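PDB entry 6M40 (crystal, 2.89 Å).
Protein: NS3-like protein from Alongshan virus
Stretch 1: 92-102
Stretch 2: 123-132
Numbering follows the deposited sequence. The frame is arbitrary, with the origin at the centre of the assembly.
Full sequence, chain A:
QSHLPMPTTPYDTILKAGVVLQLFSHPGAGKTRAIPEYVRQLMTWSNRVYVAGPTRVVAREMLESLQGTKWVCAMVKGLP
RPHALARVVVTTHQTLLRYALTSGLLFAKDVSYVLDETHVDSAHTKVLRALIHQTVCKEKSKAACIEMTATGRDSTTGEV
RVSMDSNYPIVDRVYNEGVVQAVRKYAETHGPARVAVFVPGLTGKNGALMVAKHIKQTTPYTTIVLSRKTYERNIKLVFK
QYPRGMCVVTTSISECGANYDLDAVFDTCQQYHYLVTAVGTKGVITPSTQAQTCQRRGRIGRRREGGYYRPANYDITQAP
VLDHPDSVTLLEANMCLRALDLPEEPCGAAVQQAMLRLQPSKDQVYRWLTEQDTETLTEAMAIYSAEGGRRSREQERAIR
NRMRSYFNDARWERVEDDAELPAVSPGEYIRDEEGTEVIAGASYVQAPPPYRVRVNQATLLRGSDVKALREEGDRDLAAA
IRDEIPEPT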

# COMPACT_ATOMS: atom_id res chain seq x y z
N THR A 92 5.00 9.50 -6.29
CA THR A 92 4.46 8.29 -5.69
C THR A 92 4.76 7.09 -6.58
O THR A 92 5.15 7.23 -7.74
N HIS A 93 4.58 5.90 -6.01
CA HIS A 93 4.70 4.68 -6.81
C HIS A 93 3.85 4.77 -8.06
O HIS A 93 4.34 4.69 -9.18
N GLN A 94 2.54 4.94 -7.86
CA GLN A 94 1.60 4.99 -8.96
C GLN A 94 2.09 5.92 -10.07
O GLN A 94 2.33 5.47 -11.20
N THR A 95 2.25 7.21 -9.79
CA THR A 95 2.47 8.11 -10.92
C THR A 95 3.89 8.03 -11.47
O THR A 95 4.15 8.61 -12.53
N LEU A 96 4.82 7.34 -10.81
CA LEU A 96 6.06 7.00 -11.49
C LEU A 96 5.82 5.91 -12.52
O LEU A 96 6.28 6.00 -13.66
N LEU A 97 5.13 4.85 -12.11
CA LEU A 97 4.75 3.82 -13.07
C LEU A 97 4.08 4.45 -14.28
O LEU A 97 4.47 4.20 -15.42
N ARG A 98 3.09 5.30 -14.03
CA ARG A 98 2.39 5.95 -15.13
C ARG A 98 3.34 6.72 -16.03
O ARG A 98 3.06 6.88 -17.22
N TYR A 99 4.46 7.19 -15.49
CA TYR A 99 5.39 8.00 -16.26
C TYR A 99 6.45 7.16 -16.97
O TYR A 99 6.64 7.31 -18.18
N ALA A 100 7.13 6.27 -16.24
CA ALA A 100 8.14 5.45 -16.88
C ALA A 100 7.60 4.74 -18.11
O ALA A 100 8.33 4.52 -19.08
N LEU A 101 6.31 4.41 -18.11
CA LEU A 101 5.73 3.68 -19.24
C LEU A 101 5.45 4.59 -20.43
O LEU A 101 5.48 4.13 -21.57
N THR A 102 5.20 5.89 -20.21
CA THR A 102 4.81 6.78 -21.29
C THR A 102 5.95 7.61 -21.85
O THR A 102 5.74 8.35 -22.80
N ALA A 123 -1.10 -3.32 -6.71
CA ALA A 123 -0.55 -3.95 -7.91
C ALA A 123 0.48 -3.06 -8.56
O ALA A 123 1.42 -3.56 -9.19
N HIS A 124 0.35 -1.74 -8.42
CA HIS A 124 1.26 -0.85 -9.12
C HIS A 124 2.65 -0.89 -8.50
O HIS A 124 3.65 -0.92 -9.23
N THR A 125 2.74 -0.92 -7.17
CA THR A 125 4.04 -1.11 -6.53
C THR A 125 4.72 -2.36 -7.08
O THR A 125 5.91 -2.33 -7.42
N LYS A 126 3.97 -3.46 -7.21
CA LYS A 126 4.55 -4.73 -7.63
C LYS A 126 5.17 -4.62 -9.02
O LYS A 126 6.35 -4.94 -9.21
N VAL A 127 4.39 -4.19 -10.01
CA VAL A 127 4.91 -4.13 -11.37
C VAL A 127 6.01 -3.09 -11.46
O VAL A 127 6.99 -3.27 -12.19
N LEU A 128 5.88 -1.99 -10.72
CA LEU A 128 6.96 -1.00 -10.68
C LEU A 128 8.25 -1.63 -10.18
O LEU A 128 9.32 -1.43 -10.77
N ARG A 129 8.17 -2.40 -9.08
CA ARG A 129 9.38 -3.03 -8.54
C ARG A 129 10.06 -3.89 -9.60
O ARG A 129 11.29 -3.86 -9.74
N ALA A 130 9.27 -4.65 -10.37
CA ALA A 130 9.81 -5.51 -11.41
C ALA A 130 10.47 -4.71 -12.53
O ALA A 130 11.50 -5.11 -13.07
N LEU A 131 9.86 -3.58 -12.91
CA LEU A 131 10.39 -2.80 -14.02
C LEU A 131 11.66 -2.06 -13.61
O LEU A 131 12.60 -1.95 -14.40
N ILE A 132 11.70 -1.54 -12.38
CA ILE A 132 12.94 -0.94 -11.89
C ILE A 132 14.03 -2.00 -11.81
O ILE A 132 15.20 -1.73 -12.13

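Helices 93-102 and 123-132 cross at 50°, with axes 8.9 Å apart at closest approach. The contact is mostly apolar, and Leu-97 is its centre. Leu-97 points toward the other helix with chi1 t and chi2 p. This conformation sets its side chain as a knob among His-124, Val-127, Leu-128 and Leu-131. Its CD2 lies 3.2 Å from Val-127 CG2, a tight fit, while its CD1 lies 3.7 Å from Leu-131 CD1.

Leu-128 answers with the same rotamer, t then p. Its CD1 is 4.0 Å from both Leu-96 CD2 and Leu-97 CD1. Its CD2 reaches back to the first turn, 3.5 Å from His-93 O. Leu-96 is extended, t and t. Leu-131, m and t, also meets Leu-101: the two CD1 and CD2 atoms, Leu-131 CD1 and Leu-101 CD2, are 3.8 Å apart. Leu-101 starts out sideways, but its m, t conformation brings its end nearer.

His-93 points inward with chi1 m. Thr-125 CG2 sits over one face of its ring in a CH-pi contact, and Thr-125 OG1 is 3.2 Å from His-93 ND1. His-124, also m, carries Gln-94 CG over one ring face.

Thr-92 makes no contact across; its chi1 p side chain caps the first helix, with OG1 accepting from Thr-95 N at 3.3 Å.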

# COMPACT_ATOMS: atom_id res chain seq x y z
CB THR A 92 2.96 8.43 -5.47
OG1 THR A 92 2.28 8.31 -6.73
CG2 THR A 92 2.65 9.79 -4.88
CB HIS A 93 4.29 3.46 -5.98
CG HIS A 93 5.25 3.11 -4.88
ND1 HIS A 93 4.85 2.44 -3.74
CD2 HIS A 93 6.58 3.32 -4.75
CE1 HIS A 93 5.90 2.26 -2.96
NE2 HIS A 93 6.96 2.78 -3.55
CB GLN A 94 0.22 5.43 -8.44
CG GLN A 94 -0.94 4.77 -9.18
CD GLN A 94 -2.23 4.75 -8.38
OE1 GLN A 94 -2.23 4.94 -7.16
NE2 GLN A 94 -3.33 4.51 -9.06
CB THR A 95 2.13 9.58 -10.61
OG1 THR A 95 3.15 10.19 -9.81
CG2 THR A 95 0.78 9.70 -9.92
CB LEU A 96 7.13 6.54 -10.50
CG LEU A 96 8.55 6.51 -11.11
CD1 LEU A 96 9.54 6.04 -10.08
CD2 LEU A 96 8.69 5.64 -12.35
CB LEU A 97 3.84 2.79 -12.40
CG LEU A 97 3.53 1.57 -13.28
CD1 LEU A 97 4.81 0.86 -13.65
CD2 LEU A 97 2.57 0.63 -12.58
CB ARG A 98 1.31 6.87 -14.57
CG ARG A 98 0.47 7.54 -15.64
CD ARG A 98 -0.52 8.52 -15.03
NE ARG A 98 -1.40 9.08 -16.04
CZ ARG A 98 -2.16 10.16 -15.85
NH1 ARG A 98 -2.14 10.81 -14.70
NH2 ARG A 98 -2.93 10.60 -16.83
CB TYR A 99 6.05 9.04 -15.34
CG TYR A 99 7.25 9.77 -15.91
CD1 TYR A 99 7.10 10.75 -16.88
CD2 TYR A 99 8.53 9.48 -15.46
CE1 TYR A 99 8.20 11.43 -17.40
CE2 TYR A 99 9.63 10.13 -15.98
CZ TYR A 99 9.46 11.11 -16.94
OH TYR A 99 10.56 11.77 -17.44
CB ALA A 100 8.70 4.42 -15.89
CB LEU A 101 4.45 2.97 -18.80
CG LEU A 101 4.60 1.85 -17.75
CD1 LEU A 101 3.27 1.14 -17.49
CD2 LEU A 101 5.67 0.84 -18.14
CB THR A 102 3.71 7.75 -20.83
OG1 THR A 102 4.26 8.67 -19.89
CG2 THR A 102 2.57 7.00 -20.19
CB ALA A 123 -1.67 -4.28 -8.89
CB HIS A 124 0.67 0.56 -9.14
CG HIS A 124 -0.73 0.58 -9.67
ND1 HIS A 124 -1.79 0.09 -8.95
CD2 HIS A 124 -1.23 0.98 -10.86
CE1 HIS A 124 -2.90 0.21 -9.67
NE2 HIS A 124 -2.59 0.76 -10.83
CB THR A 125 3.88 -1.21 -5.02
OG1 THR A 125 3.06 -0.13 -4.55
CG2 THR A 125 5.22 -1.14 -4.33
CB LYS A 126 3.49 -5.81 -7.63
CG LYS A 126 2.63 -5.89 -6.38
CD LYS A 126 3.23 -6.82 -5.34
CE LYS A 126 2.22 -7.22 -4.29
NZ LYS A 126 2.71 -8.40 -3.52
CB VAL A 127 3.77 -3.84 -12.36
CG1 VAL A 127 2.61 -4.80 -12.13
CG2 VAL A 127 3.30 -2.43 -12.23
CB LEU A 128 6.55 0.18 -9.79
CG LEU A 128 7.52 1.35 -9.74
CD1 LEU A 128 7.79 1.93 -11.13
CD2 LEU A 128 6.95 2.41 -8.82
CB ARG A 129 9.02 -3.88 -7.31
CG ARG A 129 10.13 -3.93 -6.24
CD ARG A 129 10.04 -5.13 -5.28
NE ARG A 129 8.83 -5.13 -4.46
CZ ARG A 129 7.88 -6.06 -4.51
NH1 ARG A 129 7.99 -7.10 -5.33
NH2 ARG A 129 6.81 -5.95 -3.73
CB ALA A 130 8.70 -6.39 -11.99
CB LEU A 131 9.33 -1.82 -14.52
CG LEU A 131 8.17 -2.49 -15.27
CD1 LEU A 131 6.99 -1.55 -15.44
CD2 LEU A 131 8.63 -3.00 -16.64
CB ILE A 132 12.71 -0.25 -10.53
CG1 ILE A 132 11.58 0.78 -10.62
CG2 ILE A 132 14.00 0.42 -10.07
CD1 ILE A 132 11.82 1.86 -11.63